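Side-chain contact in threonine phosphate decarboxylase-like enzyme (Sulfurospirillum multivorans, PDB 6OUX), which catalyses the pyridoxal phosphate-dependent decarboxylation of L-serine O-phosphate to ethanolamine O-phosphate, the linker precursor in norcobamide biosynthesis: residues K21-G25 / S26-S30. Numbering follows the deposited sequence.
Sequences KQNAG and SHSPS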
loop_
_atom_site.group_PDB
_atom_site.type_symbol
_atom_site.label_atom_id
_atom_site.label_comp_id
_atom_site.label_asym_id
_atom_site.label_seq_id
_atom_site.Cartn_x
_atom_site.Cartn_y
_atom_site.Cartn_z
ATOM N N LYS A 21 -14.955 -17.497 10.235
ATOM C CA LYS A 21 -13.628 -17.406 9.609
ATOM C C LYS A 21 -12.574 -16.911 10.632
ATOM O O LYS A 21 -12.731 -15.834 11.231
ATOM C CB LYS A 21 -13.602 -16.435 8.406
ATOM C CG LYS A 21 -14.504 -16.753 7.232
ATOM C CD LYS A 21 -14.614 -18.238 6.914
ATOM C CE LYS A 21 -15.185 -18.475 5.512
ATOM N NZ LYS A 21 -14.134 -18.843 4.514
ATOM N N GLN A 22 -11.543 -17.730 10.823
ATOM C CA GLN A 22 -10.275 -17.321 11.439
ATOM C C GLN A 22 -9.247 -16.726 10.452
ATOM O O GLN A 22 -9.299 -16.987 9.255
ATOM C CB GLN A 22 -9.614 -18.537 12.047
ATOM C CG GLN A 22 -10.196 -18.989 13.359
ATOM C CD GLN A 22 -9.279 -19.986 14.048
ATOM O OE1 GLN A 22 -8.045 -19.913 13.938
ATOM N NE2 GLN A 22 -9.878 -20.943 14.741
ATOM N N ASN A 23 -8.315 -15.919 10.976
ATOM C CA ASN A 23 -7.161 -15.460 10.237
ATOM C C ASN A 23 -5.981 -15.213 11.167
ATOM O O ASN A 23 -6.092 -15.150 12.384
ATOM C CB ASN A 23 -7.481 -14.191 9.457
ATOM C CG ASN A 23 -7.882 -13.045 10.357
ATOM O OD1 ASN A 23 -9.064 -12.811 10.619
ATOM N ND2 ASN A 23 -6.905 -12.331 10.847
ATOM N N ALA A 24 -4.849 -14.994 10.572
ATOM C CA ALA A 24 -3.587 -14.953 11.295
ATOM C C ALA A 24 -3.247 -13.578 11.912
ATOM O O ALA A 24 -2.287 -13.453 12.685
ATOM C CB ALA A 24 -2.500 -15.371 10.328
ATOM N N GLY A 25 -4.033 -12.561 11.555
ATOM C CA GLY A 25 -3.833 -11.200 12.027
ATOM C C GLY A 25 -4.461 -10.969 13.407
ATOM O O GLY A 25 -4.958 -11.886 14.064
ATOM N N SER A 26 -4.529 -9.697 13.757
ATOM C CA SER A 26 -4.876 -9.236 15.090
ATOM C C SER A 26 -6.329 -9.535 15.495
ATOM O O SER A 26 -6.588 -9.845 16.660
ATOM C CB SER A 26 -4.611 -7.707 15.157
ATOM O OG SER A 26 -3.221 -7.474 15.312
ATOM N N HIS A 27 -7.268 -9.396 14.565
ATOM C CA HIS A 27 -8.682 -9.766 14.849
ATOM C C HIS A 27 -9.064 -11.089 14.190
ATOM O O HIS A 27 -9.413 -11.115 13.000
ATOM C CB HIS A 27 -9.654 -8.719 14.338
ATOM C CG HIS A 27 -9.416 -7.360 14.892
ATOM N ND1 HIS A 27 -8.570 -6.458 14.295
ATOM C CD2 HIS A 27 -9.934 -6.733 15.975
ATOM C CE1 HIS A 27 -8.584 -5.328 14.984
ATOM N NE2 HIS A 27 -9.395 -5.473 16.012
ATOM N N SER A 28 -9.022 -12.154 14.971
ATOM C CA SER A 28 -9.510 -13.456 14.540
ATOM C C SER A 28 -10.515 -14.001 15.555
ATOM O O SER A 28 -10.158 -14.340 16.710
ATOM C CB SER A 28 -8.363 -14.442 14.402
ATOM O OG SER A 28 -8.796 -15.657 13.761
ATOM N N PRO A 29 -11.776 -14.055 15.170
ATOM C CA PRO A 29 -12.345 -13.620 13.868
ATOM C C PRO A 29 -12.337 -12.101 13.607
ATOM O O PRO A 29 -12.126 -11.287 14.544
ATOM C CB PRO A 29 -13.769 -14.145 13.920
ATOM C CG PRO A 29 -14.080 -14.295 15.399
ATOM C CD PRO A 29 -12.780 -14.685 16.040
ATOM N N SER A 30 -12.598 -11.730 12.356
ATOM C CA SER A 30 -12.527 -10.348 11.941
ATOM C C SER A 30 -13.636 -9.609 12.582
ATOM O O SER A 30 -14.667 -10.189 12.847
ATOM C CB SER A 30 -12.672 -10.214 10.415
ATOM O OG SER A 30 -14.042 -10.149 10.029
HETATM O O HOH W 1 -13.462 -13.619 10.419
HETATM O O HOH W 2 -7.447 -17.228 15.290
#
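Gln22 and Pro29 face each other with their CA atoms 4.9 Å apart, where the irregular loop 21-30 folds back on itself and a cis peptide bond, which proline accepts readily, bends the returning chain before Pro29. Ser28 ties the two limbs together: its OG, anti to its own backbone N (chi1 -170°), accepts a nearly straight hydrogen bond from Asn23 N at 2.8 Å, with an N-H...O angle of 161°. Serine suits this buried place because its hydroxyl sits on a short arm and can accept from a backbone N-H while also meeting a water, 2.6 Å from Ser28 OG, which gives a weak bond to Gln22 OE1. The CB of Gln22 lies 3.4 Å from Ser28 OG. Asn23 CG sits between its backbone N and carbonyl carbon (chi1 61°), which brings the compact, polar amide inside the turn, close to the His27 carbonyl. With an alanine here, that carbonyl would probably lose its polar neighbour and a gap would open inside the turn. A second water bridges Lys21 O and Ser30 N, while Pro29 CB packs against Lys21 O at 3.3 Å. Ser30, the N-cap of helix 31-37, accepts a hydrogen bond from Asp33 N through its OG. Gly25 O accepts one from Arg355 NH2; Arg355, like Arg369 near Ser26, probably binds O-phospho-L-serine. The loop between helices 11-19 and 31-37 thus probably lines the edge of the substrate pocket in this PLP-dependent enzyme of the class-II aminotransferase family.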